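Local coordinates for protein TRAP-type C4-dicarboxylate:H+ symport system substrate-binding component DctP (Shewanella oneidensis, PDB 4MX6) that binds succinate in the periplasm and probably delivers it, and perhaps related C4-dicarboxylates, to the membrane subunits of a TRAP transporter, at residues Asn122-Asn128 with His155-Lys159; Gln160-Pro166 with Val232-Glu238; Ala173-Phe178 with Phe190-Ile196; Trp221-Tyr225 with Asp288-Ile292. All blocks are in the same frame, centred on the assembly; numbering follows the deposited sequence.

Interaction 1 (Asn122-Asn128 with His155-Lys159)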
loop_
_atom_site.group_PDB
_atom_site.type_symbol
_atom_site.label_atom_id
_atom_site.label_comp_id
_atom_site.label_asym_id
_atom_site.label_seq_id
_atom_site.Cartn_x
_atom_site.Cartn_y
_atom_site.Cartn_z
ATOM N N ASN A 122 -3.176 -11.279 -10.336
ATOM C CA ASN A 122 -4.551 -11.212 -10.819
ATOM C C ASN A 122 -5.474 -10.604 -9.770
ATOM O O ASN A 122 -6.405 -9.841 -10.086
ATOM C CB ASN A 122 -5.087 -12.605 -11.154
ATOM C CG ASN A 122 -4.436 -13.215 -12.380
ATOM O OD1 ASN A 122 -3.781 -12.525 -13.158
ATOM N ND2 ASN A 122 -4.627 -14.521 -12.565
ATOM N N ASP A 123 -5.219 -10.960 -8.519
ATOM C CA ASP A 123 -6.121 -10.622 -7.434
ATOM C C ASP A 123 -5.398 -10.805 -6.101
ATOM O O ASP A 123 -4.226 -11.202 -6.068
ATOM C CB ASP A 123 -7.404 -11.464 -7.500
ATOM C CG ASP A 123 -7.131 -12.942 -7.512
ATOM O OD1 ASP A 123 -6.151 -13.388 -6.882
ATOM O OD2 ASP A 123 -7.918 -13.674 -8.167
ATOM N N MET A 124 -6.105 -10.527 -5.013
ATOM C CA MET A 124 -5.502 -10.537 -3.684
ATOM C C MET A 124 -5.141 -11.936 -3.200
ATOM O O MET A 124 -4.268 -12.096 -2.356
ATOM C CB MET A 124 -6.420 -9.852 -2.681
ATOM C CG MET A 124 -6.595 -8.375 -2.961
ATOM S SD MET A 124 -5.043 -7.498 -2.925
ATOM C CE MET A 124 -4.706 -7.575 -1.189
ATOM N N ASP A 125 -5.823 -12.949 -3.706
ATOM C CA ASP A 125 -5.455 -14.325 -3.396
ATOM C C ASP A 125 -4.040 -14.630 -3.913
ATOM O O ASP A 125 -3.241 -15.284 -3.224
ATOM C CB ASP A 125 -6.471 -15.314 -3.978
ATOM C CG ASP A 125 -7.809 -15.298 -3.242
ATOM O OD1 ASP A 125 -7.839 -15.012 -2.027
ATOM O OD2 ASP A 125 -8.843 -15.578 -3.891
ATOM N N ALA A 126 -3.730 -14.163 -5.121
ATOM C CA ALA A 126 -2.401 -14.381 -5.693
ATOM C C ALA A 126 -1.345 -13.596 -4.913
ATOM O O ALA A 126 -0.260 -14.106 -4.635
ATOM C CB ALA A 126 -2.391 -13.988 -7.159
ATOM N N VAL A 127 -1.676 -12.358 -4.553
ATOM C CA VAL A 127 -0.769 -11.552 -3.743
ATOM C C VAL A 127 -0.409 -12.283 -2.457
ATOM O O VAL A 127 0.760 -12.397 -2.079
ATOM C CB VAL A 127 -1.427 -10.190 -3.383
ATOM C CG1 VAL A 127 -0.574 -9.433 -2.412
ATOM C CG2 VAL A 127 -1.674 -9.368 -4.639
ATOM N N ASN A 128 -1.434 -12.774 -1.779
ATOM C CA ASN A 128 -1.234 -13.454 -0.514
ATOM C C ASN A 128 -0.379 -14.721 -0.675
ATOM O O ASN A 128 0.504 -14.986 0.134
ATOM C CB ASN A 128 -2.560 -13.799 0.130
ATOM C CG ASN A 128 -2.402 -14.180 1.553
ATOM O OD1 ASN A 128 -2.112 -13.329 2.395
ATOM N ND2 ASN A 128 -2.602 -15.452 1.853
ATOM N N HIS A 155 -2.769 -6.320 4.079
ATOM C CA HIS A 155 -3.441 -6.001 2.825
ATOM C C HIS A 155 -4.172 -4.670 2.825
ATOM O O HIS A 155 -4.700 -4.226 3.850
ATOM C CB HIS A 155 -4.463 -7.087 2.485
ATOM C CG HIS A 155 -3.840 -8.426 2.285
ATOM N ND1 HIS A 155 -4.366 -9.621 2.723
ATOM C CD2 HIS A 155 -2.686 -8.736 1.657
ATOM C CE1 HIS A 155 -3.547 -10.604 2.372
ATOM N NE2 HIS A 155 -2.519 -10.085 1.731
ATOM N N ASN A 156 -4.260 -4.069 1.636
ATOM C CA ASN A 156 -5.289 -3.077 1.364
ATOM C C ASN A 156 -6.178 -3.596 0.233
ATOM O O ASN A 156 -7.298 -4.042 0.493
ATOM C CB ASN A 156 -4.722 -1.686 1.109
ATOM C CG ASN A 156 -5.812 -0.635 1.084
ATOM O OD1 ASN A 156 -6.914 -0.881 0.566
ATOM N ND2 ASN A 156 -5.544 0.519 1.668
ATOM N N GLY A 157 -5.675 -3.612 -0.998
ATOM C CA GLY A 157 -6.480 -4.089 -2.103
ATOM C C GLY A 157 -5.829 -3.840 -3.439
ATOM O O GLY A 157 -4.728 -3.326 -3.512
ATOM N N MET A 158 -6.550 -4.166 -4.503
ATOM C CA MET A 158 -6.092 -3.845 -5.841
ATOM C C MET A 158 -6.382 -2.377 -6.135
ATOM O O MET A 158 -7.350 -1.813 -5.645
ATOM C CB MET A 158 -6.775 -4.736 -6.873
ATOM C CG MET A 158 -6.643 -6.232 -6.611
ATOM S SD MET A 158 -4.976 -6.876 -6.468
ATOM C CE MET A 158 -4.420 -6.745 -8.167
ATOM N N LYS A 159 -5.534 -1.752 -6.938
ATOM C CA LYS A 159 -5.709 -0.364 -7.341
ATOM C C LYS A 159 -6.623 -0.210 -8.546
ATOM O O LYS A 159 -6.601 -1.027 -9.462
ATOM C CB LYS A 159 -4.336 0.256 -7.661
ATOM C CG LYS A 159 -3.378 0.285 -6.470
ATOM C CD LYS A 159 -2.040 0.937 -6.783
ATOM C CE LYS A 159 -1.268 0.134 -7.817
ATOM N NZ LYS A 159 0.109 0.641 -8.006
#

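Interaction 2 (Gln160-Pro166 with Val232-Glu238)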
loop_
_atom_site.group_PDB
_atom_site.type_symbol
_atom_site.label_atom_id
_atom_site.label_comp_id
_atom_site.label_asym_id
_atom_site.label_seq_id
_atom_site.Cartn_x
_atom_site.Cartn_y
_atom_site.Cartn_z
ATOM N N GLN A 160 -7.395 0.879 -8.516
ATOM C CA GLN A 160 -8.230 1.345 -9.608
ATOM C C GLN A 160 -7.708 2.701 -10.060
ATOM O O GLN A 160 -7.195 3.472 -9.249
ATOM C CB GLN A 160 -9.680 1.522 -9.134
ATOM C CG GLN A 160 -10.211 0.440 -8.214
ATOM C CD GLN A 160 -10.031 -0.971 -8.741
ATOM O OE1 GLN A 160 -9.948 -1.199 -9.936
ATOM N NE2 GLN A 160 -9.987 -1.934 -7.836
ATOM N N PHE A 161 -7.856 3.022 -11.344
ATOM C CA PHE A 161 -7.560 4.370 -11.816
ATOM C C PHE A 161 -8.738 5.315 -11.547
ATOM O O PHE A 161 -9.899 4.926 -11.693
ATOM C CB PHE A 161 -7.349 4.399 -13.334
ATOM C CG PHE A 161 -6.169 3.616 -13.840
ATOM C CD1 PHE A 161 -4.868 3.903 -13.434
ATOM C CD2 PHE A 161 -6.358 2.634 -14.793
ATOM C CE1 PHE A 161 -3.790 3.192 -13.956
ATOM C CE2 PHE A 161 -5.292 1.938 -15.317
ATOM C CZ PHE A 161 -4.011 2.212 -14.895
ATOM N N THR A 162 -8.433 6.565 -11.218
ATOM C CA THR A 162 -9.430 7.627 -11.315
ATOM C C THR A 162 -8.883 8.736 -12.191
ATOM O O THR A 162 -7.662 8.939 -12.281
ATOM C CB THR A 162 -9.846 8.202 -9.936
ATOM O OG1 THR A 162 -8.771 8.952 -9.359
ATOM C CG2 THR A 162 -10.232 7.093 -8.984
ATOM N N ALA A 163 -9.804 9.451 -12.836
ATOM C CA ALA A 163 -9.479 10.639 -13.616
ATOM C C ALA A 163 -10.786 11.364 -13.892
ATOM O O ALA A 163 -11.826 11.036 -13.296
ATOM C CB ALA A 163 -8.772 10.246 -14.916
ATOM N N ASN A 164 -10.754 12.343 -14.793
ATOM C CA ASN A 164 -11.972 13.043 -15.192
ATOM C C ASN A 164 -12.436 12.620 -16.581
ATOM O O ASN A 164 -13.157 13.327 -17.260
ATOM C CB ASN A 164 -11.770 14.548 -15.050
ATOM C CG ASN A 164 -11.476 14.925 -13.622
ATOM O OD1 ASN A 164 -12.216 14.549 -12.715
ATOM N ND2 ASN A 164 -10.383 15.630 -13.403
ATOM N N THR A 165 -12.056 11.399 -16.944
ATOM C CA THR A 165 -12.436 10.774 -18.202
ATOM C C THR A 165 -12.318 9.257 -18.010
ATOM O O THR A 165 -11.544 8.802 -17.170
ATOM C CB THR A 165 -11.511 11.257 -19.334
ATOM O OG1 THR A 165 -12.082 10.934 -20.610
ATOM C CG2 THR A 165 -10.126 10.643 -19.206
ATOM N N PRO A 166 -13.110 8.465 -18.760
ATOM C CA PRO A 166 -12.939 7.009 -18.692
ATOM C C PRO A 166 -11.567 6.587 -19.179
ATOM O O PRO A 166 -11.029 7.183 -20.115
ATOM C CB PRO A 166 -14.012 6.473 -19.643
ATOM C CG PRO A 166 -15.002 7.555 -19.771
ATOM C CD PRO A 166 -14.258 8.850 -19.597
ATOM N N VAL A 232 -13.963 14.412 -6.370
ATOM C CA VAL A 232 -13.197 15.345 -7.197
ATOM C C VAL A 232 -12.618 14.656 -8.438
ATOM O O VAL A 232 -11.693 15.165 -9.080
ATOM C CB VAL A 232 -12.084 16.042 -6.377
ATOM C CG1 VAL A 232 -12.696 17.052 -5.425
ATOM C CG2 VAL A 232 -11.233 15.034 -5.638
ATOM N N GLN A 233 -13.213 13.521 -8.783
ATOM C CA GLN A 233 -12.853 12.761 -9.983
ATOM C C GLN A 233 -14.144 12.286 -10.630
ATOM O O GLN A 233 -14.938 11.618 -9.974
ATOM C CB GLN A 233 -11.983 11.551 -9.625
ATOM C CG GLN A 233 -10.654 11.925 -9.017
ATOM C CD GLN A 233 -9.623 12.234 -10.082
ATOM O OE1 GLN A 233 -8.840 11.372 -10.454
ATOM N NE2 GLN A 233 -9.603 13.462 -10.563
ATOM N N SER A 234 -14.363 12.591 -11.905
ATOM C CA SER A 234 -15.629 12.230 -12.529
ATOM C C SER A 234 -15.762 10.747 -12.896
ATOM O O SER A 234 -16.891 10.269 -13.062
ATOM C CB SER A 234 -15.907 13.100 -13.768
ATOM O OG SER A 234 -14.947 12.859 -14.780
ATOM N N HIS A 235 -14.643 10.029 -13.040
ATOM C CA HIS A 235 -14.669 8.650 -13.528
ATOM C C HIS A 235 -13.684 7.761 -12.804
ATOM O O HIS A 235 -12.523 8.124 -12.633
ATOM C CB HIS A 235 -14.323 8.628 -15.008
ATOM C CG HIS A 235 -15.405 9.168 -15.871
ATOM N ND1 HIS A 235 -15.552 10.511 -16.150
ATOM C CD2 HIS A 235 -16.423 8.537 -16.495
ATOM C CE1 HIS A 235 -16.612 10.680 -16.917
ATOM N NE2 HIS A 235 -17.160 9.497 -17.136
ATOM N N ILE A 236 -14.152 6.588 -12.393
ATOM C CA ILE A 236 -13.299 5.583 -11.756
ATOM C C ILE A 236 -13.319 4.358 -12.643
ATOM O O ILE A 236 -14.382 3.817 -12.934
ATOM C CB ILE A 236 -13.815 5.201 -10.351
ATOM C CG1 ILE A 236 -13.952 6.446 -9.489
ATOM C CG2 ILE A 236 -12.903 4.148 -9.699
ATOM C CD1 ILE A 236 -14.610 6.197 -8.145
ATOM N N THR A 237 -12.148 3.930 -13.086
ATOM C CA THR A 237 -12.031 2.786 -13.964
ATOM C C THR A 237 -11.554 1.587 -13.137
ATOM O O THR A 237 -10.504 1.639 -12.487
ATOM C CB THR A 237 -11.075 3.107 -15.120
ATOM O OG1 THR A 237 -11.597 4.205 -15.888
ATOM C CG2 THR A 237 -10.927 1.922 -16.043
ATOM N N GLU A 238 -12.374 0.543 -13.111
ATOM C CA GLU A 238 -12.098 -0.654 -12.319
ATOM C C GLU A 238 -11.109 -1.549 -13.061
ATOM O O GLU A 238 -11.469 -2.535 -13.692
ATOM C CB GLU A 238 -13.397 -1.389 -11.991
ATOM C CG GLU A 238 -13.232 -2.519 -10.977
ATOM C CD GLU A 238 -14.567 -2.976 -10.385
ATOM O OE1 GLU A 238 -15.621 -2.508 -10.841
ATOM O OE2 GLU A 238 -14.571 -3.801 -9.453
HETATM O O HOH W 1 -11.269 6.855 -15.015
#

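Interaction 3 (Ala173-Phe178 with Phe190-Ile196)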
loop_
_atom_site.group_PDB
_atom_site.type_symbol
_atom_site.label_atom_id
_atom_site.label_comp_id
_atom_site.label_asym_id
_atom_site.label_seq_id
_atom_site.Cartn_x
_atom_site.Cartn_y
_atom_site.Cartn_z
ATOM N N ALA A 173 -5.125 7.557 -21.450
ATOM C CA ALA A 173 -4.282 8.151 -20.410
ATOM C C ALA A 173 -3.219 9.110 -20.956
ATOM O O ALA A 173 -2.548 9.788 -20.184
ATOM C CB ALA A 173 -3.608 7.055 -19.615
ATOM N N LYS A 174 -3.045 9.158 -22.282
ATOM C CA LYS A 174 -1.940 9.925 -22.846
ATOM C C LYS A 174 -2.040 11.391 -22.457
ATOM O O LYS A 174 -3.096 12.012 -22.601
ATOM C CB LYS A 174 -1.894 9.797 -24.371
ATOM C CG LYS A 174 -0.666 10.465 -25.001
ATOM C CD LYS A 174 -0.433 9.983 -26.427
ATOM C CE LYS A 174 0.854 10.557 -27.015
ATOM N NZ LYS A 174 2.077 10.056 -26.320
ATOM N N GLY A 175 -0.934 11.941 -21.966
ATOM C CA GLY A 175 -0.846 13.352 -21.643
ATOM C C GLY A 175 -1.464 13.756 -20.307
ATOM O O GLY A 175 -1.425 14.927 -19.944
ATOM N N LEU A 176 -2.046 12.811 -19.574
ATOM C CA LEU A 176 -2.659 13.137 -18.292
ATOM C C LEU A 176 -1.629 13.040 -17.173
ATOM O O LEU A 176 -0.748 12.173 -17.202
ATOM C CB LEU A 176 -3.828 12.201 -17.981
ATOM C CG LEU A 176 -5.035 12.239 -18.910
ATOM C CD1 LEU A 176 -6.105 11.295 -18.373
ATOM C CD2 LEU A 176 -5.581 13.654 -19.119
ATOM N N LYS A 177 -1.758 13.923 -16.187
ATOM C CA LYS A 177 -0.879 13.920 -15.023
ATOM C C LYS A 177 -1.487 13.041 -13.936
ATOM O O LYS A 177 -2.620 13.285 -13.510
ATOM C CB LYS A 177 -0.707 15.349 -14.491
ATOM C CG LYS A 177 0.253 16.203 -15.304
ATOM C CD LYS A 177 0.351 17.642 -14.797
ATOM C CE LYS A 177 -0.872 18.449 -15.136
ATOM N NZ LYS A 177 -0.504 19.887 -15.238
ATOM N N PHE A 178 -0.741 12.028 -13.491
ATOM C CA PHE A 178 -1.171 11.156 -12.403
ATOM C C PHE A 178 -0.218 11.284 -11.229
ATOM O O PHE A 178 0.990 11.151 -11.390
ATOM C CB PHE A 178 -1.187 9.685 -12.842
ATOM C CG PHE A 178 -2.327 9.326 -13.760
ATOM C CD1 PHE A 178 -2.236 9.550 -15.124
ATOM C CD2 PHE A 178 -3.481 8.738 -13.263
ATOM C CE1 PHE A 178 -3.269 9.206 -15.968
ATOM C CE2 PHE A 178 -4.522 8.395 -14.115
ATOM C CZ PHE A 178 -4.407 8.628 -15.464
ATOM N N PHE A 190 3.120 4.733 -15.655
ATOM C CA PHE A 190 2.456 5.826 -16.362
ATOM C C PHE A 190 3.245 6.309 -17.581
ATOM O O PHE A 190 2.641 6.627 -18.606
ATOM C CB PHE A 190 2.071 6.950 -15.399
ATOM C CG PHE A 190 0.915 6.572 -14.513
ATOM C CD1 PHE A 190 -0.367 6.506 -15.036
ATOM C CD2 PHE A 190 1.107 6.213 -13.187
ATOM C CE1 PHE A 190 -1.422 6.122 -14.258
ATOM C CE2 PHE A 190 0.035 5.835 -12.398
ATOM C CZ PHE A 190 -1.222 5.799 -12.937
ATOM N N ASP A 191 4.576 6.316 -17.510
ATOM C CA ASP A 191 5.396 6.607 -18.698
ATOM C C ASP A 191 5.023 5.677 -19.862
ATOM O O ASP A 191 5.055 6.080 -21.024
ATOM C CB ASP A 191 6.900 6.405 -18.425
ATOM C CG ASP A 191 7.508 7.435 -17.501
ATOM O OD1 ASP A 191 6.981 8.555 -17.378
ATOM O OD2 ASP A 191 8.563 7.105 -16.911
ATOM N N ALA A 192 4.711 4.422 -19.552
ATOM C CA ALA A 192 4.477 3.402 -20.577
ATOM C C ALA A 192 3.272 3.709 -21.460
ATOM O O ALA A 192 3.167 3.192 -22.571
ATOM C CB ALA A 192 4.307 2.042 -19.918
ATOM N N VAL A 193 2.365 4.550 -20.962
ATOM C CA VAL A 193 1.183 4.958 -21.714
ATOM C C VAL A 193 1.203 6.455 -22.040
ATOM O O VAL A 193 0.185 7.037 -22.428
ATOM C CB VAL A 193 -0.138 4.555 -20.995
ATOM C CG1 VAL A 193 -0.259 3.026 -20.924
ATOM C CG2 VAL A 193 -0.235 5.172 -19.598
ATOM N N GLY A 194 2.366 7.078 -21.918
ATOM C CA GLY A 194 2.502 8.475 -22.285
ATOM C C GLY A 194 1.818 9.426 -21.310
ATOM O O GLY A 194 1.574 10.587 -21.642
ATOM N N ALA A 195 1.493 8.938 -20.115
ATOM C CA ALA A 195 1.020 9.812 -19.042
ATOM C C ALA A 195 2.210 10.427 -18.308
ATOM O O ALA A 195 3.352 10.025 -18.519
ATOM C CB ALA A 195 0.121 9.043 -18.087
ATOM N N ILE A 196 1.934 11.399 -17.446
ATOM C CA ILE A 196 2.977 12.152 -16.757
ATOM C C ILE A 196 2.874 11.868 -15.252
ATOM O O ILE A 196 1.986 12.391 -14.576
ATOM C CB ILE A 196 2.805 13.672 -16.997
ATOM C CG1 ILE A 196 2.731 14.001 -18.498
ATOM C CG2 ILE A 196 3.925 14.443 -16.310
ATOM C CD1 ILE A 196 3.992 13.713 -19.266
#

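Interaction 4 (Trp221-Tyr225 with Asp288-Ile292)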
loop_
_atom_site.group_PDB
_atom_site.type_symbol
_atom_site.label_atom_id
_atom_site.label_comp_id
_atom_site.label_asym_id
_atom_site.label_seq_id
_atom_site.Cartn_x
_atom_site.Cartn_y
_atom_site.Cartn_z
ATOM N N TRP A 221 -10.432 1.038 -3.379
ATOM C CA TRP A 221 -11.741 1.578 -3.008
ATOM C C TRP A 221 -11.699 2.206 -1.615
ATOM O O TRP A 221 -12.311 3.242 -1.393
ATOM C CB TRP A 221 -12.853 0.522 -3.061
ATOM C CG TRP A 221 -13.084 -0.060 -4.413
ATOM C CD1 TRP A 221 -12.831 -1.338 -4.783
ATOM C CD2 TRP A 221 -13.620 0.594 -5.574
ATOM N NE1 TRP A 221 -13.164 -1.531 -6.090
ATOM C CE2 TRP A 221 -13.643 -0.363 -6.609
ATOM C CE3 TRP A 221 -14.078 1.885 -5.843
ATOM C CZ2 TRP A 221 -14.109 -0.075 -7.885
ATOM C CZ3 TRP A 221 -14.553 2.157 -7.117
ATOM C CH2 TRP A 221 -14.564 1.177 -8.114
ATOM N N SER A 222 -11.010 1.568 -0.671
ATOM C CA SER A 222 -10.993 2.060 0.705
ATOM C C SER A 222 -10.361 3.438 0.804
ATOM O O SER A 222 -10.905 4.308 1.483
ATOM C CB SER A 222 -10.247 1.093 1.617
ATOM O OG SER A 222 -9.893 1.718 2.845
ATOM N N ASN A 223 -9.224 3.659 0.162
ATOM C CA ASN A 223 -8.623 4.993 0.177
ATOM C C ASN A 223 -9.449 6.011 -0.626
ATOM O O ASN A 223 -9.595 7.173 -0.226
ATOM C CB ASN A 223 -7.181 4.961 -0.317
ATOM C CG ASN A 223 -6.200 4.586 0.778
ATOM O OD1 ASN A 223 -6.455 4.803 1.981
ATOM N ND2 ASN A 223 -5.063 4.057 0.376
ATOM N N THR A 224 -9.998 5.572 -1.754
ATOM C CA THR A 224 -10.770 6.448 -2.621
ATOM C C THR A 224 -11.987 6.977 -1.860
ATOM O O THR A 224 -12.323 8.166 -1.962
ATOM C CB THR A 224 -11.184 5.698 -3.897
ATOM O OG1 THR A 224 -10.019 5.272 -4.600
ATOM C CG2 THR A 224 -12.009 6.565 -4.828
ATOM N N TYR A 225 -12.652 6.097 -1.113
ATOM C CA TYR A 225 -13.807 6.485 -0.311
ATOM C C TYR A 225 -13.433 7.333 0.898
ATOM O O TYR A 225 -13.957 8.431 1.091
ATOM C CB TYR A 225 -14.601 5.253 0.145
ATOM C CG TYR A 225 -15.744 5.641 1.046
ATOM C CD1 TYR A 225 -16.838 6.323 0.542
ATOM C CD2 TYR A 225 -15.709 5.389 2.408
ATOM C CE1 TYR A 225 -17.882 6.718 1.360
ATOM C CE2 TYR A 225 -16.742 5.779 3.242
ATOM C CZ TYR A 225 -17.831 6.444 2.712
ATOM O OH TYR A 225 -18.871 6.838 3.541
ATOM N N ASP A 288 -16.870 -0.126 0.429
ATOM C CA ASP A 288 -16.541 1.218 0.004
ATOM C C ASP A 288 -16.784 1.427 -1.487
ATOM O O ASP A 288 -17.166 2.522 -1.888
ATOM C CB ASP A 288 -15.111 1.586 0.418
ATOM C CG ASP A 288 -14.977 1.831 1.910
ATOM O OD1 ASP A 288 -16.013 1.761 2.628
ATOM O OD2 ASP A 288 -13.842 2.101 2.349
ATOM N N LYS A 289 -16.602 0.396 -2.308
ATOM C CA LYS A 289 -17.031 0.479 -3.694
ATOM C C LYS A 289 -18.528 0.809 -3.740
ATOM O O LYS A 289 -18.962 1.706 -4.469
ATOM C CB LYS A 289 -16.758 -0.828 -4.443
ATOM C CG LYS A 289 -17.274 -0.804 -5.879
ATOM C CD LYS A 289 -16.991 -2.097 -6.619
ATOM C CE LYS A 289 -17.570 -2.042 -8.014
ATOM N NZ LYS A 289 -17.393 -3.347 -8.709
ATOM N N GLN A 290 -19.333 0.086 -2.968
ATOM C CA GLN A 290 -20.777 0.327 -2.961
ATOM C C GLN A 290 -21.140 1.727 -2.458
ATOM O O GLN A 290 -22.025 2.363 -3.022
ATOM C CB GLN A 290 -21.504 -0.738 -2.144
ATOM C CG GLN A 290 -23.016 -0.688 -2.302
ATOM C CD GLN A 290 -23.450 -0.884 -3.747
ATOM O OE1 GLN A 290 -23.047 -1.844 -4.403
ATOM N NE2 GLN A 290 -24.262 0.030 -4.248
ATOM N N LEU A 291 -20.466 2.212 -1.420
ATOM C CA LEU A 291 -20.759 3.558 -0.931
ATOM C C LEU A 291 -20.440 4.621 -1.979
ATOM O O LEU A 291 -21.170 5.602 -2.116
ATOM C CB LEU A 291 -20.001 3.843 0.360
ATOM C CG LEU A 291 -20.497 3.040 1.573
ATOM C CD1 LEU A 291 -19.573 3.228 2.757
ATOM C CD2 LEU A 291 -21.923 3.410 1.975
ATOM N N ILE A 292 -19.358 4.425 -2.729
ATOM C CA ILE A 292 -19.029 5.346 -3.814
ATOM C C ILE A 292 -20.116 5.321 -4.889
ATOM O O ILE A 292 -20.583 6.365 -5.351
ATOM C CB ILE A 292 -17.648 5.036 -4.401
ATOM C CG1 ILE A 292 -16.570 5.403 -3.380
ATOM C CG2 ILE A 292 -17.431 5.803 -5.709
ATOM C CD1 ILE A 292 -15.206 4.849 -3.715
HETATM O O HOH W 2 -12.050 1.916 4.395
#

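Interaction 1 (Asn122-Asn128 with His155-Lys159)
Met124, in the first turn of helix 124-132, lays its side chain along strand 148-158 between Met158 and His155. Its CB is directed at the strand, and the chain then bends at both chi2 and chi3; this is one of two modelled conformers, so the SD and CE contacts belong to that copy. Met124 SD lies 3.6 Å from Met158 SD and 3.8 Å from Gly157 C. The methyl Met124 CE finishes 3.7 Å from His155 CD2, and also touches His155 CB and CG. The two methionines run past each other in opposite directions, and Met158 SD reaches on to the backbone of Asp123, the N-cap residue. At the other end, the Asn128 amide stands 71° to the imidazole, with OD1 near the ring plane, 3.1 Å from His155 CE1. The ring's NE2 bonds instead to Gln131. Without the ring, as with an alanine at His155, Gln131 OE1 would probably lose this partner and Met124 CE the surface it rests on. The next residue, Asn156, forms a classic beta bulge with Gly157 opposite Leu244 and bonds Tyr246 of the succinate site. Sulfur and methyl packing thus joins helix and strand, while the histidine's NE2 is satisfied by Gln131, not by the segment facing it.

Interaction 2 (Gln160-Pro166 with Val232-Glu238)
Thr162 and Gln233 cross at about a right angle, and their meeting is the closest polar contact between the two segments. With OG1 wedged between its own backbone N and carbonyl carbon (chi1 70°), Thr162 donates to Gln233 OE1 at 2.7 Å, in the carbonyl plane and on a lone pair. The other end of the Gln233 amide gives NE2 to Val232 O, and also to Asp215 O, just before strand 217-219. A leucine in place of Gln233 would probably leave the Thr162 hydroxyl without its acceptor, though still bonded to Gln217 NE2, and both carbonyls without the amide N-H. The Asn164 amide, turned 79° from that of Gln233, takes Ser234 N on OD1 at 3.0 Å. Thr162 CG2 lies alongside Ile236, pointing the same way, 3.8 Å from Ile236 CG1.

Strands 160-163 and 235-237 are the two central, antiparallel strands of a four-stranded mixed sheet; Gln233 and Asn164 lie just off their ends. Phe161 with Thr237 and Ala163 with His235 are hydrogen-bonded pairs, Thr162 with Ile236 the non-hydrogen-bonded pair between them; Ser234 and His235 together face Ala163 in a classic beta bulge.

On the face carrying Ala163 and His235, the chain past the strand folds back over the imidazole. Pro166 CD stands 3.8 Å from the centroid of the His235 ring and 7° off its normal, a CH-pi contact. His235 ND1 shares a hydrogen bond with Ser234 OG at 2.8 Å, which helps fix the ring's rotation. Beside it a water donates to Thr165 O and, weakly, to His235 O, and also bonds Thr237 OG1, which has Leu167 N as a further partner.

Interaction 3 (Ala173-Phe178 with Phe190-Ile196)
Phe178 and Phe190 lie flat against each other in an offset stack, centroids 4.4 Å apart and planes at 17°. The displacement sets bump against hollow twice over: Phe190 CE1 rests near the rim of one Phe178 face, 3.4 Å from Phe178 CG, while Phe178 CB sits over the middle of the Phe190 ring as a CH-pi contact, 8° off the normal. Phe178 holds CG anti to its carbonyl carbon (chi1 -74°), as does Phe190, turning each ring toward the other segment, between strand 177-180 and the end of helix 184-191.

The methyl of Ala195 fills the notch beside this pair. Its CB is 3.8 Å from Phe178 CD1 and 3.4 Å from Leu176 O, and it also touches Ala173 O. Ala173 CB in turn meets Val193 CG2 at 3.9 Å, and Val193 continues onto helix 305-326.

Strand 177-180, helix 184-191 and strand 196-199 form a beta-alpha-beta unit. Gly194, with positive phi, is the C-prime residue of a Schellman motif that ends the helix, defined by the bonds Ala195 N to Phe190 O and Gly194 N to Asp191 O; Val193 N is a second donor to Phe190 O. The chain thus turns into strand 196-199, where Lys177 and Ile196 pair in parallel. Ile196 N donates to Leu176 O at 2.8 Å, and Ile196 O accepts from Phe178 N. Further back, Gly175, in the type II turn from Ala173 to Leu176, gives its N-H to Gly194 O at 2.9 Å. Backbone bonds therefore carry the polar part of this contact and fix the spacing of the strands, while the buried aromatic pair gives the unit an apolar interior.

Interaction 4 (Trp221-Tyr225 with Asp288-Ile292)
The axes of helix segments 221-225 and 288-292 approach to 8.8 Å at their closest, at an angle of 41°, drawing Trp221 and Ser222 close to Lys289 and Asp288. Trp221 and Lys289 lie side by side, pointing the same way. The fully extended lysine, its CG anti to the backbone N (chi1 177°), spreads its methylenes over one indole face: CB stands above the five-membered ring, 3.7 Å from its centroid, and CD passes Trp221 CZ2 at the same distance. NZ carries on to a salt bridge with Glu238.

Ile292 CD1 enters at the indole edge, 3.8 Å from Trp221 CE3, and also touches Thr224 CG2 and Tyr225 CB, so one methyl closes the gap between three side chains. Tyr225 swings out to the other side of the interface, where Leu291 CD1 lies over its ring, 3.7 Å from Tyr225 CZ. The Asp288 carboxylate crosses this ring with planes 42° apart, OD1 being 3.6 Å from Tyr225 CD2. Its OD2 receives a hydrogen bond at 2.7 Å from a water that in turn accepts from Ser222 OG, a bridge linking the two helices.

Asn223 points away from the long helix 260-295 and bonds the bound succinate. Around helix 221-226, helix 260-295 covers one flank, while Ile236 of strand 235-237 packs on both Trp221 and Ile292, and Asn156 of strand 148-158 touches Ser222 and Asn223.

How the interactions relate
Interactions 1 and 2 are consecutive along the chain, since strand 148-158 leads into strand 160-163, though their centres lie 20 Å apart. Interaction 3 is nested inside the loop that interaction 2 closes, and the two touch where Phe161 CE1 meets Phe190 CE1 at 3.8 Å. Interaction 4 interlocks with interaction 2: Glu238 OE1 and Lys289 NZ form a 2.9 Å salt bridge, and Ile236 CD1 packs 3.7 Å from Ile292 CG2. Interactions 1 and 4 meet beside succinate: Asn156 ND2 packs 3.8 Å from Asn223 ND2, Asn223 bonds the ligand, and the Asn156 side chain is about 4 Å from it. Thr162 and Phe190 stand further back, their side chains about 11 and 10 Å from the ligand.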